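Local structure of peptidase S15/CocE/NonD (Thaumarchaeota archaeon SCGC AB-539-E09, 4PF1) at the interface of chains A and B. The protein is a serine aminopeptidase of the S15 alpha/beta-hydrolase family that removes residues from the N-terminal end of peptides. Sequence-based numbering; all coordinates share one arbitrary frame. Chains: chain A/B, Peptidase S15/CocE/NonD.

Contact 1: the interface of chains A and B. Residues chain A 117, 126, 254, 258, 268; chain B 11, 13-14, 16, 18.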
loop_
_atom_site.group_PDB
_atom_site.type_symbol
_atom_site.label_atom_id
_atom_site.label_comp_id
_atom_site.label_asym_id
_atom_site.label_seq_id
_atom_site.Cartn_x
_atom_site.Cartn_y
_atom_site.Cartn_z
ATOM N N MET A 117 -35.783 18.979 14.648
ATOM C CA MET A 117 -36.680 18.176 13.828
ATOM C C MET A 117 -35.932 17.793 12.564
ATOM O O MET A 117 -35.506 18.685 11.824
ATOM C CB MET A 117 -37.963 18.961 13.492
ATOM C CG MET A 117 -38.983 18.982 14.614
ATOM S SD MET A 117 -40.382 20.079 14.247
ATOM C CE MET A 117 -41.309 19.056 13.105
ATOM N N LEU A 126 -47.079 19.878 8.966
ATOM C CA LEU A 126 -45.991 19.090 9.552
ATOM C C LEU A 126 -45.039 19.964 10.400
ATOM O O LEU A 126 -44.032 19.460 10.907
ATOM C CB LEU A 126 -45.213 18.337 8.451
ATOM C CG LEU A 126 -46.020 17.324 7.610
ATOM C CD1 LEU A 126 -45.171 16.731 6.511
ATOM C CD2 LEU A 126 -46.599 16.205 8.477
ATOM N N GLY A 254 -37.048 10.593 17.847
ATOM C CA GLY A 254 -38.118 11.131 17.006
ATOM C C GLY A 254 -38.194 10.674 15.563
ATOM O O GLY A 254 -39.285 10.348 15.085
ATOM N N LYS A 258 -41.045 8.394 13.386
ATOM C CA LYS A 258 -41.588 8.834 12.096
ATOM C C LYS A 258 -41.415 7.746 11.018
ATOM O O LYS A 258 -42.353 7.483 10.266
ATOM C CB LYS A 258 -40.913 10.139 11.641
ATOM C CG LYS A 258 -41.275 11.355 12.492
ATOM C CD LYS A 258 -40.349 12.525 12.200
ATOM C CE LYS A 258 -40.654 13.723 13.064
ATOM N NZ LYS A 258 -39.622 14.783 12.917
ATOM N N PHE A 268 -47.215 12.251 5.010
ATOM C CA PHE A 268 -45.980 12.669 5.687
ATOM C C PHE A 268 -44.814 12.843 4.700
ATOM O O PHE A 268 -44.057 13.810 4.814
ATOM C CB PHE A 268 -45.595 11.659 6.792
ATOM C CG PHE A 268 -44.264 11.918 7.465
ATOM C CD1 PHE A 268 -44.147 12.874 8.468
ATOM C CD2 PHE A 268 -43.134 11.189 7.113
ATOM C CE1 PHE A 268 -42.916 13.116 9.087
ATOM C CE2 PHE A 268 -41.902 11.431 7.732
ATOM C CZ PHE A 268 -41.804 12.387 8.720
ATOM N N PHE B 11 -45.740 11.765 21.722
ATOM C CA PHE B 11 -44.905 12.535 20.793
ATOM C C PHE B 11 -45.723 13.162 19.657
ATOM O O PHE B 11 -46.564 12.495 19.053
ATOM C CB PHE B 11 -43.793 11.633 20.216
ATOM C CG PHE B 11 -42.929 12.254 19.141
ATOM C CD1 PHE B 11 -41.912 13.143 19.470
ATOM C CD2 PHE B 11 -43.098 11.910 17.805
ATOM C CE1 PHE B 11 -41.105 13.709 18.477
ATOM C CE2 PHE B 11 -42.290 12.474 16.812
ATOM C CZ PHE B 11 -41.298 13.368 17.155
ATOM N N GLU B 13 -45.420 14.732 15.989
ATOM C CA GLU B 13 -44.559 14.735 14.798
ATOM C C GLU B 13 -44.418 16.129 14.156
ATOM O O GLU B 13 -43.454 16.368 13.423
ATOM C CB GLU B 13 -45.100 13.748 13.751
ATOM C CG GLU B 13 -44.825 12.287 14.073
ATOM C CD GLU B 13 -45.595 11.280 13.236
ATOM O OE1 GLU B 13 -45.972 11.614 12.089
ATOM O OE2 GLU B 13 -45.810 10.148 13.725
ATOM N N ASP B 14 -45.375 17.033 14.423
ATOM C CA ASP B 14 -45.420 18.366 13.818
ATOM C C ASP B 14 -44.852 19.498 14.715
ATOM O O ASP B 14 -44.786 20.642 14.255
ATOM C CB ASP B 14 -46.868 18.705 13.415
ATOM C CG ASP B 14 -47.854 18.627 14.563
ATOM O OD1 ASP B 14 -48.205 17.495 14.970
ATOM O OD2 ASP B 14 -48.260 19.694 15.068
ATOM N N ASP B 16 -42.884 18.608 18.333
ATOM C CA ASP B 16 -41.907 18.151 19.319
ATOM C C ASP B 16 -40.534 17.895 18.729
ATOM O O ASP B 16 -40.411 17.434 17.587
ATOM C CB ASP B 16 -42.398 16.889 20.042
ATOM C CG ASP B 16 -43.490 17.143 21.067
ATOM O OD1 ASP B 16 -43.568 18.281 21.588
ATOM O OD2 ASP B 16 -44.239 16.195 21.378
ATOM N N ASP B 18 -37.129 15.959 18.099
ATOM C CA ASP B 18 -36.803 14.551 17.907
ATOM C C ASP B 18 -35.821 14.058 18.967
ATOM O O ASP B 18 -35.765 12.858 19.236
ATOM C CB ASP B 18 -36.204 14.334 16.509
ATOM C CG ASP B 18 -37.183 14.411 15.347
ATOM O OD1 ASP B 18 -38.395 14.222 15.576
ATOM O OD2 ASP B 18 -36.723 14.591 14.197
#
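A:Lys258 and B:Asp18 meet tip to tip in a salt bridge, the ammonium NZ lying 3.0 Å from carboxylate OD1 of B:Asp18. The lysine comes in on the syn lone pair of OD1, the side that faces OD2, so it also makes a weak hydrogen bond to OD2. The two side chains run at roughly a right angle, and CE of A:Lys258 packs 3.4 Å from OD1 of B:Asp18 just behind the charged end. B:Asp18 is gripped at its backbone too: N of A:Gly254, in the first turn of helix 254-261, donates to O of B:Asp18 at 3.0 Å. That bond is nearly straight, 165° at the hydrogen, and falls on a lone pair in the carbonyl plane. Since A:Gly254 opens the helix that carries A:Lys258, one short element holds the aspartate at both main chain and carboxylate.

Around this pair the N-terminal arm of chain B lies against A:Lys258. The torsions of the lysine beyond CG are all near anti, and the extended chain carries NZ past B:Glu13 to the aspartate. B:Glu13 is poorly ordered, so its side-chain contacts are tentative: as modelled, it slides by the lysine in the opposite direction, CG of B:Glu13 4.0 Å from CG of A:Lys258, and its OE1 lies loosely above the ring of A:Phe268, near CD1. B:Phe11 turns a ring face to the glycine, CZ 3.9 Å from CA of A:Gly254. Further out, A:Met117 packs against the arm: its chain bends at chi3 (77°), turning methyl CE to 3.5 Å from O of B:Glu13, while its CG packs near O of B:Asp16. At the far end, CA of B:Asp14 sits 3.4 Å from the carbonyl O of A:Leu126.

Contact 2: the interface of chains A and B. Residues chain A 223-226; chain B 79-81.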
loop_
_atom_site.group_PDB
_atom_site.type_symbol
_atom_site.label_atom_id
_atom_site.label_comp_id
_atom_site.label_asym_id
_atom_site.label_seq_id
_atom_site.Cartn_x
_atom_site.Cartn_y
_atom_site.Cartn_z
ATOM N N LYS A 223 -23.068 7.867 20.775
ATOM C CA LYS A 223 -22.933 7.325 19.428
ATOM C C LYS A 223 -23.210 5.822 19.353
ATOM O O LYS A 223 -22.988 5.086 20.319
ATOM C CB LYS A 223 -21.555 7.658 18.843
ATOM C CG LYS A 223 -21.447 9.116 18.406
ATOM C CD LYS A 223 -20.112 9.439 17.770
ATOM C CE LYS A 223 -19.927 10.930 17.624
ATOM N NZ LYS A 223 -18.684 11.265 16.879
ATOM N N TRP A 224 -23.736 5.391 18.188
ATOM C CA TRP A 224 -24.129 4.017 17.861
ATOM C C TRP A 224 -23.041 3.014 18.237
ATOM O O TRP A 224 -21.892 3.153 17.809
ATOM C CB TRP A 224 -24.468 3.918 16.362
ATOM C CG TRP A 224 -24.884 2.551 15.898
ATOM C CD1 TRP A 224 -24.070 1.562 15.428
ATOM C CD2 TRP A 224 -26.226 2.061 15.773
ATOM N NE1 TRP A 224 -24.818 0.470 15.056
ATOM C CE2 TRP A 224 -26.147 0.753 15.247
ATOM C CE3 TRP A 224 -27.494 2.602 16.052
ATOM C CZ2 TRP A 224 -27.284 -0.026 15.004
ATOM C CZ3 TRP A 224 -28.621 1.833 15.801
ATOM C CH2 TRP A 224 -28.510 0.531 15.299
ATOM N N TRP A 225 -23.400 2.024 19.064
ATOM C CA TRP A 225 -22.459 0.994 19.486
ATOM C C TRP A 225 -22.589 -0.245 18.589
ATOM O O TRP A 225 -23.626 -0.442 17.950
ATOM C CB TRP A 225 -22.630 0.641 20.980
ATOM C CG TRP A 225 -24.014 0.212 21.373
ATOM C CD1 TRP A 225 -24.991 0.994 21.912
ATOM C CD2 TRP A 225 -24.556 -1.115 21.295
ATOM N NE1 TRP A 225 -26.119 0.243 22.154
ATOM C CE2 TRP A 225 -25.879 -1.056 21.784
ATOM C CE3 TRP A 225 -24.054 -2.351 20.848
ATOM C CZ2 TRP A 225 -26.708 -2.183 21.844
ATOM C CZ3 TRP A 225 -24.876 -3.466 20.904
ATOM C CH2 TRP A 225 -26.184 -3.379 21.403
ATOM N N SER A 226 -21.527 -1.065 18.535
ATOM C CA SER A 226 -21.485 -2.274 17.711
ATOM C C SER A 226 -21.111 -3.508 18.531
ATOM O O SER A 226 -20.342 -3.414 19.488
ATOM C CB SER A 226 -20.488 -2.098 16.570
ATOM O OG SER A 226 -20.488 -3.222 15.703
ATOM N N ASN B 79 -16.430 1.575 20.272
ATOM C CA ASN B 79 -17.764 1.738 20.838
ATOM C C ASN B 79 -18.473 0.389 20.751
ATOM O O ASN B 79 -19.187 0.113 19.784
ATOM C CB ASN B 79 -18.528 2.847 20.111
ATOM C CG ASN B 79 -19.702 3.387 20.888
ATOM O OD1 ASN B 79 -19.999 2.954 22.004
ATOM N ND2 ASN B 79 -20.388 4.359 20.316
ATOM N N SER B 80 -18.213 -0.483 21.742
ATOM C CA SER B 80 -18.675 -1.861 21.697
ATOM C C SER B 80 -19.460 -2.320 22.929
ATOM O O SER B 80 -19.361 -1.733 24.006
ATOM C CB SER B 80 -17.479 -2.789 21.485
ATOM O OG SER B 80 -17.814 -4.162 21.599
ATOM N N SER B 81 -20.207 -3.427 22.749
ATOM C CA SER B 81 -20.975 -4.122 23.777
ATOM C C SER B 81 -20.078 -5.126 24.539
ATOM O O SER B 81 -20.490 -5.654 25.577
ATOM C CB SER B 81 -22.160 -4.849 23.143
ATOM O OG SER B 81 -21.739 -5.709 22.098
#
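B:Asn79 reaches across to the loop segment A:Lys223 to A:Ser226, and its side chain can be followed outward atom by atom. CB lies loosely near O of A:Trp224. CG, anti to the backbone N (chi1 -161°), directs the amide towards the chain A backbone. There OD1 packs 3.6 Å from CB of A:Trp225, and ND2 at the tip donates to O of A:Lys223 at 2.7 Å. The donor stands well above that carbonyl's plane, 70° out of it, and the bond is bent to 134° at the hydrogen, a short but poorly directed link. The backbone of the same residue is used as well: N of A:Ser226 donates to O of B:Asn79 at 2.9 Å. Next along, N of B:Ser81 donates to O of A:Ser226 at 3.3 Å, which makes A:Ser226 and B:Ser80 a parallel beta bridge. Beside it, CB of B:Ser81 touches the indole of A:Trp225 at CZ3, 3.8 Å away. An alanine in place of B:Asn79 would probably leave O of A:Lys223 without this donor and open a gap beside CB of A:Trp225. The patch thus joins two loops of neighbouring copies mostly through main-chain atoms, and may help to hold chains A and B together in the deposited assembly.

The centres of contact 1 and contact 2 are about 26 Å apart, and no residue belongs to both. In contact 1 the N-terminal arm of chain B extends over chain A and meets helices 254-261 and 267-270 along with loop residues; contact 2 pairs loop with loop, at residues 223-226 of A and 79-81 of B. One relies on a charged pair, the other largely on backbone bonds. Because the interface is two-fold symmetric, each patch recurs with the chains exchanged, so both arms reach across reciprocally. The reciprocal arms are compatible with a subunit pair, but the structure alone does not show which oligomer forms in solution.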